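Local coordinates for conserved exported protein (PDB 3CLW) that is of unknown function but probably hydrolyses O-glycosidic bonds, as a likely member of a glycoside hydrolase family with a TIM-barrel fold, at residues I45-E53 and I61-R69; E364-L373 and G385-L393. All coordinates share one frame; numbering follows the deposited sequence.

Contact 1 of 2, residues I45-E53 and I61-R69; sequences IADLLFKRE and IGMALTNWR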
ATOM      1  N   ILE A  45      17.393  -5.972   4.492  1.00 35.14           N
ATOM      2  CA  ILE A  45      16.005  -5.792   3.991  1.00 34.40           C
ATOM      3  C   ILE A  45      15.276  -4.789   4.903  1.00 34.17           C
ATOM      4  O   ILE A  45      14.768  -3.789   4.429  1.00 34.49           O
ATOM      5  CB  ILE A  45      15.255  -7.144   3.900  1.00 34.62           C
ATOM      6  CG1 ILE A  45      15.861  -8.016   2.791  1.00 32.39           C
ATOM      7  CG2 ILE A  45      13.736  -6.945   3.680  1.00 33.33           C
ATOM      8  CD1 ILE A  45      15.362  -9.475   2.778  1.00 33.04           C
ATOM      9  N   ALA A  46      15.307  -5.031   6.210  1.00 33.31           N
ATOM     10  CA  ALA A  46      14.696  -4.116   7.172  1.00 33.67           C
ATOM     11  C   ALA A  46      15.177  -2.650   7.045  1.00 34.24           C
ATOM     12  O   ALA A  46      14.365  -1.710   7.154  1.00 33.93           O
ATOM     13  CB  ALA A  46      14.898  -4.623   8.585  1.00 32.79           C
ATOM     14  N   ASP A  47      16.479  -2.458   6.815  1.00 33.45           N
ATOM     15  CA  ASP A  47      16.989  -1.132   6.540  1.00 34.01           C
ATOM     16  C   ASP A  47      16.375  -0.520   5.255  1.00 33.42           C
ATOM     17  O   ASP A  47      15.962   0.629   5.279  1.00 32.69           O
ATOM     18  CB  ASP A  47      18.534  -1.093   6.467  1.00 34.29           C
ATOM     19  CG  ASP A  47      19.226  -1.403   7.812  1.00 36.61           C
ATOM     20  OD1 ASP A  47      18.605  -1.333   8.919  1.00 38.56           O
ATOM     21  OD2 ASP A  47      20.433  -1.726   7.747  1.00 36.27           O
ATOM     22  N   LEU A  48      16.345  -1.269   4.148  1.00 33.22           N
ATOM     23  CA  LEU A  48      15.772  -0.765   2.865  1.00 33.80           C
ATOM     24  C   LEU A  48      14.304  -0.355   3.010  1.00 33.14           C
ATOM     25  O   LEU A  48      13.844   0.552   2.332  1.00 32.84           O
ATOM     26  CB  LEU A  48      15.909  -1.796   1.724  1.00 34.08           C
ATOM     27  CG  LEU A  48      17.352  -2.058   1.189  1.00 35.51           C
ATOM     28  CD1 LEU A  48      17.476  -3.435   0.526  1.00 34.83           C
ATOM     29  CD2 LEU A  48      17.825  -0.956   0.258  1.00 31.52           C
ATOM     30  N   LEU A  49      13.606  -1.003   3.945  1.00 32.45           N
ATOM     31  CA  LEU A  49      12.157  -0.810   4.122  1.00 31.73           C
ATOM     32  C   LEU A  49      11.828   0.352   5.053  1.00 31.72           C
ATOM     33  O   LEU A  49      10.966   1.148   4.737  1.00 31.21           O
ATOM     34  CB  LEU A  49      11.538  -2.094   4.663  1.00 30.55           C
ATOM     35  CG  LEU A  49      11.546  -3.329   3.774  1.00 30.86           C
ATOM     36  CD1 LEU A  49      10.840  -4.531   4.408  1.00 29.65           C
ATOM     37  CD2 LEU A  49      10.890  -3.008   2.482  1.00 32.30           C
ATOM     38  N   PHE A  50      12.552   0.454   6.176  1.00 31.71           N
ATOM     39  CA  PHE A  50      12.105   1.232   7.338  1.00 32.95           C
ATOM     40  C   PHE A  50      13.011   2.366   7.803  1.00 33.69           C
ATOM     41  O   PHE A  50      12.521   3.307   8.432  1.00 34.25           O
ATOM     42  CB  PHE A  50      11.868   0.303   8.535  1.00 31.38           C
ATOM     43  CG  PHE A  50      10.944  -0.823   8.239  1.00 32.91           C
ATOM     44  CD1 PHE A  50       9.646  -0.568   7.733  1.00 31.90           C
ATOM     45  CD2 PHE A  50      11.350  -2.144   8.451  1.00 32.65           C
ATOM     46  CE1 PHE A  50       8.781  -1.615   7.435  1.00 31.64           C
ATOM     47  CE2 PHE A  50      10.488  -3.210   8.172  1.00 35.94           C
ATOM     48  CZ  PHE A  50       9.189  -2.940   7.662  1.00 32.78           C
ATOM     49  N   LYS A  51      14.309   2.267   7.516  1.00 33.82           N
ATOM     50  CA  LYS A  51      15.287   3.099   8.206  1.00 35.09           C
ATOM     51  C   LYS A  51      15.406   4.446   7.508  1.00 35.03           C
ATOM     52  O   LYS A  51      15.765   4.517   6.348  1.00 35.36           O
ATOM     53  CB  LYS A  51      16.649   2.380   8.298  1.00 35.44           C
ATOM     54  CG  LYS A  51      17.658   3.047   9.227  1.00 37.28           C
ATOM     55  CD  LYS A  51      18.894   2.188   9.359  1.00 38.19           C
ATOM     56  CE  LYS A  51      19.897   2.752  10.347  1.00 42.59           C
ATOM     57  NZ  LYS A  51      21.070   1.819  10.458  1.00 43.48           N
ATOM     58  N   ARG A  52      15.051   5.510   8.211  1.00 34.94           N
ATOM     59  CA  ARG A  52      15.096   6.839   7.612  1.00 35.41           C
ATOM     60  C   ARG A  52      16.457   7.509   7.916  1.00 36.20           C
ATOM     61  O   ARG A  52      16.572   8.326   8.823  1.00 35.89           O
ATOM     62  CB  ARG A  52      13.901   7.695   8.093  1.00 34.59           C
ATOM     63  CG  ARG A  52      13.398   8.732   7.079  1.00 33.30           C
ATOM     64  CD  ARG A  52      14.256   9.967   7.060  1.00 34.66           C
ATOM     65  NE  ARG A  52      13.849  10.899   6.011  1.00 36.03           N
ATOM     66  CZ  ARG A  52      14.385  12.102   5.838  1.00 35.49           C
ATOM     67  NH1 ARG A  52      15.364  12.508   6.628  1.00 35.70           N
ATOM     68  NH2 ARG A  52      13.992  12.865   4.835  1.00 34.60           N
ATOM     69  N   GLU A  53      17.474   7.138   7.143  1.00 37.40           N
ATOM     70  CA  GLU A  53      18.841   7.658   7.307  1.00 38.93           C
ATOM     71  C   GLU A  53      19.494   7.823   5.956  1.00 38.54           C
ATOM     72  O   GLU A  53      19.068   7.230   4.948  1.00 37.19           O
ATOM     73  CB  GLU A  53      19.722   6.704   8.129  1.00 39.51           C
ATOM     74  CG  GLU A  53      19.136   6.298   9.463  1.00 46.46           C
ATOM     75  CD  GLU A  53      19.964   6.732  10.652  1.00 56.03           C
ATOM     76  OE1 GLU A  53      19.574   7.718  11.337  1.00 61.55           O
ATOM     77  OE2 GLU A  53      21.000   6.078  10.910  1.00 58.97           O
ATOM     78  N   ILE A  61      18.901   5.781   2.429  1.00 36.98           N
ATOM     79  CA  ILE A  61      19.259   4.371   2.371  1.00 36.70           C
ATOM     80  C   ILE A  61      18.145   3.433   1.905  1.00 35.55           C
ATOM     81  O   ILE A  61      18.396   2.246   1.660  1.00 34.55           O
ATOM     82  CB  ILE A  61      19.864   3.826   3.703  1.00 37.55           C
ATOM     83  CG1 ILE A  61      18.856   3.888   4.842  1.00 38.59           C
ATOM     84  CG2 ILE A  61      21.211   4.502   4.039  1.00 37.42           C
ATOM     85  CD1 ILE A  61      19.227   2.941   5.952  1.00 41.12           C
ATOM     86  N   GLY A  62      16.933   3.963   1.755  1.00 33.97           N
ATOM     87  CA  GLY A  62      15.775   3.119   1.479  1.00 33.01           C
ATOM     88  C   GLY A  62      14.471   3.890   1.362  1.00 32.62           C
ATOM     89  O   GLY A  62      14.476   5.116   1.252  1.00 32.57           O
ATOM     90  N   MET A  63      13.362   3.158   1.376  1.00 31.59           N
ATOM     91  CA  MET A  63      12.036   3.778   1.300  1.00 29.83           C
ATOM     92  C   MET A  63      11.645   4.531   2.578  1.00 30.63           C
ATOM     93  O   MET A  63      10.882   5.477   2.503  1.00 31.37           O
ATOM     94  CB  MET A  63      10.980   2.728   0.973  1.00 30.00           C
ATOM     95  CG  MET A  63      10.767   2.434  -0.539  1.00 30.82           C
ATOM     96  SD  MET A  63       9.757   0.972  -0.880  1.00 22.96           S
ATOM     97  CE  MET A  63       9.588   1.178  -2.543  1.00 33.01           C
ATOM     98  N   ALA A  64      12.169   4.093   3.728  1.00 30.48           N
ATOM     99  CA  ALA A  64      11.729   4.537   5.045  1.00 31.26           C
ATOM    100  C   ALA A  64      10.184   4.595   5.116  1.00 31.76           C
ATOM    101  O   ALA A  64       9.606   5.633   5.409  1.00 31.44           O
ATOM    102  CB  ALA A  64      12.343   5.894   5.422  1.00 30.71           C
ATOM    103  N   LEU A  65       9.547   3.462   4.822  1.00 31.46           N
ATOM    104  CA  LEU A  65       8.116   3.313   4.961  1.00 30.72           C
ATOM    105  C   LEU A  65       7.630   3.663   6.358  1.00 30.85           C
ATOM    106  O   LEU A  65       8.346   3.496   7.359  1.00 30.30           O
ATOM    107  CB  LEU A  65       7.689   1.893   4.619  1.00 31.11           C
ATOM    108  CG  LEU A  65       7.973   1.432   3.194  1.00 30.46           C
ATOM    109  CD1 LEU A  65       7.723  -0.020   3.162  1.00 30.40           C
ATOM    110  CD2 LEU A  65       7.112   2.188   2.151  1.00 31.54           C
ATOM    111  N   THR A  66       6.381   4.131   6.414  1.00 30.43           N
ATOM    112  CA  THR A  66       5.855   4.679   7.636  1.00 30.71           C
ATOM    113  C   THR A  66       4.583   3.994   8.109  1.00 31.08           C
ATOM    114  O   THR A  66       3.950   4.456   9.061  1.00 32.35           O
ATOM    115  CB  THR A  66       5.657   6.220   7.502  1.00 30.41           C
ATOM    116  OG1 THR A  66       5.076   6.506   6.239  1.00 29.92           O
ATOM    117  CG2 THR A  66       6.996   6.938   7.599  1.00 27.98           C
ATOM    118  N   ASN A  67       4.199   2.921   7.428  1.00 31.18           N
ATOM    119  CA  ASN A  67       3.228   1.942   7.914  1.00 30.61           C
ATOM    120  C   ASN A  67       3.761   0.590   7.438  1.00 30.78           C
ATOM    121  O   ASN A  67       4.608   0.548   6.519  1.00 31.22           O
ATOM    122  CB  ASN A  67       1.822   2.214   7.355  1.00 30.01           C
ATOM    123  CG  ASN A  67       0.786   1.146   7.774  1.00 31.33           C
ATOM    124  OD1 ASN A  67       0.386   1.051   8.938  1.00 34.55           O
ATOM    125  ND2 ASN A  67       0.343   0.363   6.820  1.00 29.29           N
ATOM    126  N   TRP A  68       3.316  -0.496   8.069  1.00 30.07           N
ATOM    127  CA  TRP A  68       3.685  -1.872   7.639  1.00 30.30           C
ATOM    128  C   TRP A  68       2.442  -2.740   7.746  1.00 30.03           C
ATOM    129  O   TRP A  68       1.773  -2.726   8.788  1.00 29.41           O
ATOM    130  CB  TRP A  68       4.806  -2.445   8.516  1.00 28.90           C
ATOM    131  CG  TRP A  68       5.344  -3.850   8.147  1.00 29.07           C
ATOM    132  CD1 TRP A  68       5.377  -4.966   8.960  1.00 27.66           C
ATOM    133  CD2 TRP A  68       5.970  -4.235   6.920  1.00 28.48           C
ATOM    134  NE1 TRP A  68       5.984  -6.015   8.318  1.00 29.47           N
ATOM    135  CE2 TRP A  68       6.364  -5.596   7.059  1.00 30.61           C
ATOM    136  CE3 TRP A  68       6.229  -3.569   5.706  1.00 29.32           C
ATOM    137  CZ2 TRP A  68       6.981  -6.315   6.009  1.00 28.38           C
ATOM    138  CZ3 TRP A  68       6.857  -4.280   4.660  1.00 29.17           C
ATOM    139  CH2 TRP A  68       7.223  -5.645   4.826  1.00 27.97           C
ATOM    140  N   ARG A  69       2.102  -3.442   6.664  1.00 29.96           N
ATOM    141  CA  ARG A  69       0.890  -4.253   6.683  1.00 31.16           C
ATOM    142  C   ARG A  69       1.225  -5.719   7.034  1.00 31.55           C
ATOM    143  O   ARG A  69       1.980  -6.384   6.314  1.00 31.66           O
ATOM    144  CB  ARG A  69       0.126  -4.165   5.362  1.00 30.89           C
ATOM    145  CG  ARG A  69      -0.370  -2.757   4.974  1.00 33.86           C
ATOM    146  CD  ARG A  69      -0.960  -2.720   3.548  1.00 32.42           C
ATOM    147  NE  ARG A  69      -2.029  -3.710   3.372  1.00 33.90           N
ATOM    148  CZ  ARG A  69      -3.339  -3.459   3.495  1.00 33.19           C
ATOM    149  NH1 ARG A  69      -3.801  -2.230   3.767  1.00 31.64           N
ATOM    150  NH2 ARG A  69      -4.194  -4.453   3.323  1.00 31.66           N
TER
HETATM  151  O   HOH W   1      14.777   3.109   4.443  1.00 31.87           O
HETATM  152  O   HOH W   2      10.334   4.914   8.510  1.00 33.47           O
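F50 and W68 meet as a T-shaped pair: the ring planes stand at 89°, and the centroid of the F50 ring lies 5.1 Å from that of the six-membered ring of W68. The phenyl edge is the probe, with F50 CZ 3.5 Å from W68 CD2, over one indole face and offset toward its rim. A chi1 of -177° carries the indole of W68 away from its own backbone N, and a chi2 of -122° turns its face to F50. L49 crosses the indole obliquely, its CD1 3.8 Å from W68 CH2, while L49 CB sits over the centre of the F50 ring.

Beyond the rings the grip passes to the backbone. Two carbonyls of the last helical turn are taken up by the returning chain: M63 N donates to L48 O and L65 N to L49 O (2.7 Å). Water 2 bridges F50 O and L65 O; water 1 accepts from A64 N. At the outer end I61 N bonds E53 O at 2.9 Å, and the tip of I61 lies against the aliphatic chain of K51, CD1 to CD 3.5 Å. R52 lays its CG on A64 CB, while its NE reaches F401 O.

F113 of helix 108-119 also touches W68. The whole is a helix C-terminus whose L48 and L49 carbonyls are bonded by the loop leading into strand 68-71, a helix-to-strand connection of the TIM barrel of this family.

Contact 2 of 2, residues E364-L373 and G385-L393; sequences EDVPIQLLPL and GEISTTKML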
ATOM      1  N   GLU A 364      10.150  -8.993 -10.886  1.00 39.16           N
ATOM      2  CA  GLU A 364      10.500  -7.566 -10.855  1.00 39.79           C
ATOM      3  C   GLU A 364       9.208  -6.745 -10.849  1.00 39.90           C
ATOM      4  O   GLU A 364       8.870  -6.070 -11.831  1.00 39.88           O
ATOM      5  CB  GLU A 364      11.430  -7.154 -12.014  1.00 39.55           C
ATOM      6  CG  GLU A 364      12.292  -5.893 -11.702  1.00 40.43           C
ATOM      7  CD  GLU A 364      13.040  -5.291 -12.934  1.00 41.34           C
ATOM      8  OE1 GLU A 364      13.047  -5.886 -14.033  1.00 42.99           O
ATOM      9  OE2 GLU A 364      13.614  -4.197 -12.803  1.00 41.44           O
ATOM     10  N   ASP A 365       8.477  -6.817  -9.738  1.00 39.75           N
ATOM     11  CA  ASP A 365       7.113  -6.268  -9.695  1.00 39.74           C
ATOM     12  C   ASP A 365       6.801  -5.509  -8.402  1.00 39.44           C
ATOM     13  O   ASP A 365       5.697  -5.055  -8.218  1.00 39.39           O
ATOM     14  CB  ASP A 365       6.108  -7.385  -9.922  1.00 39.75           C
ATOM     15  CG  ASP A 365       6.477  -8.660  -9.178  1.00 41.50           C
ATOM     16  OD1 ASP A 365       7.016  -8.599  -8.064  1.00 41.60           O
ATOM     17  OD2 ASP A 365       6.251  -9.756  -9.727  1.00 46.96           O
ATOM     18  N   VAL A 366       7.803  -5.358  -7.536  1.00 38.81           N
ATOM     19  CA  VAL A 366       7.696  -4.661  -6.244  1.00 38.33           C
ATOM     20  C   VAL A 366       9.100  -4.072  -5.951  1.00 37.53           C
ATOM     21  O   VAL A 366       9.965  -4.149  -6.816  1.00 37.13           O
ATOM     22  CB  VAL A 366       7.208  -5.586  -5.104  1.00 37.73           C
ATOM     23  CG1 VAL A 366       5.766  -6.100  -5.360  1.00 38.68           C
ATOM     24  CG2 VAL A 366       8.173  -6.730  -4.880  1.00 38.15           C
ATOM     25  N   PRO A 367       9.280  -3.384  -4.807  1.00 37.21           N
ATOM     26  CA  PRO A 367      10.577  -2.783  -4.410  1.00 37.00           C
ATOM     27  C   PRO A 367      11.802  -3.722  -4.380  1.00 36.76           C
ATOM     28  O   PRO A 367      12.870  -3.335  -4.839  1.00 37.14           O
ATOM     29  CB  PRO A 367      10.294  -2.241  -3.014  1.00 35.51           C
ATOM     30  CG  PRO A 367       8.828  -1.954  -3.060  1.00 37.61           C
ATOM     31  CD  PRO A 367       8.214  -3.045  -3.845  1.00 36.66           C
ATOM     32  N   ILE A 368      11.661  -4.908  -3.807  1.00 36.81           N
ATOM     33  CA  ILE A 368      12.792  -5.808  -3.614  1.00 37.06           C
ATOM     34  C   ILE A 368      12.535  -7.108  -4.353  1.00 37.29           C
ATOM     35  O   ILE A 368      11.502  -7.765  -4.156  1.00 36.71           O
ATOM     36  CB  ILE A 368      13.103  -6.115  -2.108  1.00 36.73           C
ATOM     37  CG1 ILE A 368      13.627  -4.874  -1.386  1.00 37.79           C
ATOM     38  CG2 ILE A 368      14.163  -7.240  -1.975  1.00 36.84           C
ATOM     39  CD1 ILE A 368      13.513  -4.954   0.186  1.00 36.54           C
ATOM     40  N   GLN A 369      13.479  -7.449  -5.228  1.00 37.90           N
ATOM     41  CA  GLN A 369      13.495  -8.732  -5.896  1.00 37.82           C
ATOM     42  C   GLN A 369      14.526  -9.656  -5.229  1.00 37.56           C
ATOM     43  O   GLN A 369      15.636  -9.258  -4.936  1.00 37.94           O
ATOM     44  CB  GLN A 369      13.783  -8.574  -7.381  1.00 38.11           C
ATOM     45  CG  GLN A 369      13.953  -9.915  -8.086  1.00 36.76           C
ATOM     46  CD  GLN A 369      13.954  -9.780  -9.571  1.00 38.27           C
ATOM     47  OE1 GLN A 369      14.461  -8.804 -10.118  1.00 41.97           O
ATOM     48  NE2 GLN A 369      13.386 -10.758 -10.246  1.00 39.08           N
ATOM     49  N   LEU A 370      14.104 -10.881  -4.986  1.00 37.87           N
ATOM     50  CA  LEU A 370      14.860 -11.880  -4.264  1.00 38.46           C
ATOM     51  C   LEU A 370      15.395 -12.799  -5.340  1.00 38.21           C
ATOM     52  O   LEU A 370      14.611 -13.291  -6.144  1.00 38.83           O
ATOM     53  CB  LEU A 370      13.892 -12.667  -3.382  1.00 38.16           C
ATOM     54  CG  LEU A 370      13.645 -12.374  -1.896  1.00 39.89           C
ATOM     55  CD1 LEU A 370      14.060 -10.974  -1.378  1.00 38.59           C
ATOM     56  CD2 LEU A 370      12.196 -12.664  -1.625  1.00 38.81           C
ATOM     57  N   LEU A 371      16.710 -12.993  -5.385  1.00 37.32           N
ATOM     58  CA  LEU A 371      17.327 -13.830  -6.442  1.00 37.58           C
ATOM     59  C   LEU A 371      17.896 -15.097  -5.822  1.00 36.37           C
ATOM     60  O   LEU A 371      18.635 -15.011  -4.864  1.00 36.38           O
ATOM     61  CB  LEU A 371      18.422 -13.069  -7.205  1.00 36.91           C
ATOM     62  CG  LEU A 371      17.967 -11.738  -7.832  1.00 38.99           C
ATOM     63  CD1 LEU A 371      19.141 -10.838  -8.252  1.00 40.62           C
ATOM     64  CD2 LEU A 371      17.032 -11.954  -9.010  1.00 41.46           C
ATOM     65  N   PRO A 372      17.549 -16.274  -6.359  1.00 36.36           N
ATOM     66  CA  PRO A 372      18.147 -17.479  -5.774  1.00 37.02           C
ATOM     67  C   PRO A 372      19.676 -17.364  -5.782  1.00 37.02           C
ATOM     68  O   PRO A 372      20.228 -16.731  -6.677  1.00 36.82           O
ATOM     69  CB  PRO A 372      17.704 -18.586  -6.724  1.00 36.17           C
ATOM     70  CG  PRO A 372      16.433 -18.064  -7.335  1.00 37.44           C
ATOM     71  CD  PRO A 372      16.699 -16.594  -7.520  1.00 36.49           C
ATOM     72  N   LEU A 373      20.350 -17.905  -4.775  1.00 38.10           N
ATOM     73  CA  LEU A 373      21.809 -18.047  -4.872  1.00 39.87           C
ATOM     74  C   LEU A 373      22.129 -18.882  -6.125  1.00 40.36           C
ATOM     75  O   LEU A 373      21.255 -19.585  -6.663  1.00 40.42           O
ATOM     76  CB  LEU A 373      22.383 -18.668  -3.603  1.00 40.07           C
ATOM     77  CG  LEU A 373      22.017 -17.895  -2.332  1.00 41.46           C
ATOM     78  CD1 LEU A 373      22.599 -18.524  -1.082  1.00 41.05           C
ATOM     79  CD2 LEU A 373      22.419 -16.419  -2.449  1.00 41.41           C
ATOM     80  N   GLY A 385      19.012 -16.174  -0.004  1.00 36.10           N
ATOM     81  CA  GLY A 385      18.933 -15.667  -1.367  1.00 36.09           C
ATOM     82  C   GLY A 385      19.698 -14.371  -1.467  1.00 37.45           C
ATOM     83  O   GLY A 385      20.325 -13.955  -0.526  1.00 36.33           O
ATOM     84  N   GLU A 386      19.627 -13.734  -2.626  1.00 39.40           N
ATOM     85  CA  GLU A 386      20.264 -12.442  -2.885  1.00 41.40           C
ATOM     86  C   GLU A 386      19.197 -11.328  -3.002  1.00 40.18           C
ATOM     87  O   GLU A 386      18.188 -11.483  -3.667  1.00 39.13           O
ATOM     88  CB  GLU A 386      21.081 -12.511  -4.193  1.00 41.04           C
ATOM     89  CG  GLU A 386      21.994 -11.302  -4.431  1.00 45.28           C
ATOM     90  CD  GLU A 386      22.327 -11.055  -5.902  1.00 46.49           C
ATOM     91  OE1 GLU A 386      22.246 -11.995  -6.731  1.00 51.23           O
ATOM     92  OE2 GLU A 386      22.687  -9.898  -6.230  1.00 51.98           O
ATOM     93  N   ILE A 387      19.471 -10.208  -2.355  1.00 40.41           N
ATOM     94  CA  ILE A 387      18.617  -9.023  -2.375  1.00 40.05           C
ATOM     95  C   ILE A 387      18.960  -8.142  -3.600  1.00 40.19           C
ATOM     96  O   ILE A 387      20.120  -7.785  -3.821  1.00 39.54           O
ATOM     97  CB  ILE A 387      18.803  -8.238  -1.050  1.00 39.94           C
ATOM     98  CG1 ILE A 387      18.389  -9.110   0.129  1.00 38.84           C
ATOM     99  CG2 ILE A 387      18.047  -6.928  -1.057  1.00 38.64           C
ATOM    100  CD1 ILE A 387      19.179  -8.820   1.373  1.00 37.77           C
ATOM    101  N   SER A 388      17.950  -7.813  -4.403  1.00 39.78           N
ATOM    102  CA  SER A 388      18.146  -6.890  -5.513  1.00 39.71           C
ATOM    103  C   SER A 388      17.087  -5.763  -5.438  1.00 39.21           C
ATOM    104  O   SER A 388      15.898  -6.039  -5.454  1.00 39.65           O
ATOM    105  CB  SER A 388      18.042  -7.704  -6.807  1.00 39.93           C
ATOM    106  OG  SER A 388      18.112  -6.899  -7.960  1.00 41.81           O
ATOM    107  N   THR A 389      17.499  -4.505  -5.325  1.00 38.08           N
ATOM    108  CA  THR A 389      16.531  -3.400  -5.334  1.00 37.64           C
ATOM    109  C   THR A 389      16.050  -3.117  -6.754  1.00 37.74           C
ATOM    110  O   THR A 389      16.816  -3.255  -7.701  1.00 37.25           O
ATOM    111  CB  THR A 389      17.081  -2.089  -4.692  1.00 38.13           C
ATOM    112  OG1 THR A 389      18.171  -1.574  -5.474  1.00 38.90           O
ATOM    113  CG2 THR A 389      17.546  -2.355  -3.276  1.00 35.88           C
ATOM    114  N   THR A 390      14.765  -2.788  -6.912  1.00 36.14           N
ATOM    115  CA  THR A 390      14.271  -2.424  -8.215  1.00 35.31           C
ATOM    116  C   THR A 390      14.210  -0.908  -8.281  1.00 35.03           C
ATOM    117  O   THR A 390      14.378  -0.225  -7.261  1.00 35.70           O
ATOM    118  CB  THR A 390      12.878  -3.036  -8.507  1.00 36.03           C
ATOM    119  OG1 THR A 390      11.907  -2.418  -7.659  1.00 35.10           O
ATOM    120  CG2 THR A 390      12.871  -4.544  -8.298  1.00 33.58           C
ATOM    121  N   LYS A 391      14.000  -0.357  -9.469  1.00 34.49           N
ATOM    122  CA  LYS A 391      13.826   1.092  -9.576  1.00 34.73           C
ATOM    123  C   LYS A 391      12.503   1.567  -8.919  1.00 34.14           C
ATOM    124  O   LYS A 391      12.342   2.765  -8.615  1.00 34.82           O
ATOM    125  CB  LYS A 391      13.913   1.537 -11.034  1.00 34.50           C
ATOM    126  CG  LYS A 391      15.328   1.358 -11.639  1.00 36.35           C
ATOM    127  CD  LYS A 391      16.291   2.387 -11.045  1.00 37.66           C
ATOM    128  CE  LYS A 391      17.716   2.175 -11.545  1.00 38.19           C
ATOM    129  NZ  LYS A 391      18.598   3.255 -10.996  1.00 40.34           N
ATOM    130  N   MET A 392      11.579   0.618  -8.734  1.00 32.87           N
ATOM    131  CA  MET A 392      10.313   0.833  -8.078  1.00 30.92           C
ATOM    132  C   MET A 392      10.598   1.144  -6.630  1.00 32.57           C
ATOM    133  O   MET A 392       9.921   1.972  -6.046  1.00 33.14           O
ATOM    134  CB  MET A 392       9.380  -0.383  -8.221  1.00 30.99           C
ATOM    135  CG  MET A 392       8.687  -0.492  -9.620  1.00 30.27           C
ATOM    136  SD  MET A 392       7.848  -2.017 -10.058  1.00 24.70           S
ATOM    137  CE  MET A 392       9.275  -3.119 -10.266  1.00 27.87           C
ATOM    138  N   LEU A 393      11.619   0.517  -6.044  1.00 32.71           N
ATOM    139  CA  LEU A 393      11.933   0.853  -4.668  1.00 32.94           C
ATOM    140  C   LEU A 393      12.339   2.314  -4.610  1.00 33.15           C
ATOM    141  O   LEU A 393      11.851   3.071  -3.787  1.00 33.58           O
ATOM    142  CB  LEU A 393      13.031  -0.061  -4.076  1.00 33.41           C
ATOM    143  CG  LEU A 393      13.335   0.117  -2.572  1.00 33.27           C
ATOM    144  CD1 LEU A 393      13.929  -1.139  -1.942  1.00 33.81           C
ATOM    145  CD2 LEU A 393      14.301   1.267  -2.342  1.00 34.16           C
TER
HETATM  146  O   HOH W   3      12.731  -1.719 -11.586  1.00 37.17           O
HETATM  147  O   HOH W   4      16.054  -6.647  -9.486  1.00 48.66           O
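T390 sets its hydroxyl against the loop carbonyls of V366 and P367, and this is the tight end of the contact. T390 OG1 lies 2.7 Å from V366 O and 3.1 Å from P367 O. A chi1 of 69° places OG1 between the backbone N and the carbonyl carbon, where it also accepts weak bonds from M392 N and L393 N as N-cap of the helix. T390 N adds a bond to P367 O (2.9 Å). Alongside, P367 CB rests 3.7 Å from L393 CB, and the methyl CE of M392, its chain bent at chi3, comes 3.4 Å from E364 O.

From there the chains run as an antiparallel ladder, the N-to-C directions of strands 368-371 and 386-389 at 149°. Q369 and S388 form one hydrogen-bonded pair, L371 and E386 the other. I368 and I387 point the same way, CG2 to CG2 4.0 Å, on the more buried face. The other face is looser and wetter: water 4 joins Q369 OE1 to S388 OG, Q369 NE2 bonds L362 O, and L371 CD1 lies 3.6 Å from OE1 of the exposed E386. Near the helix start water 3 links E364 OE2 to K391 N; OE2 also bonds S331 OG, and OE1 forms a salt bridge with R330.

Helix 39-50 covers the I368-I387 face through I45 and L48. Strand 360-361 runs parallel to strand 368-371 on its other side, and helix 328-347 touches E364 and M392.

Overall arrangement
The two contacts follow in series along the chain, contact 1 closing before contact 2 opens, and their centres lie about 15 Å apart. Both involve helix 39-50: contact 1 ties its C-terminal end to the loop before strand 68-71, whereas the small sheet of contact 2 packs on its side, I45 CG1 reaching I387 CD1 at 3.7 Å. M63 provides a second junction, its CE placed 3.3 Å from P367 CG and also against the start of helix 391-400. Strand 68-71 is one of the parallel strands of the barrel; through I45 and M63 the helix and the loop before that strand meet the three-stranded sheet that follows strand 353-356.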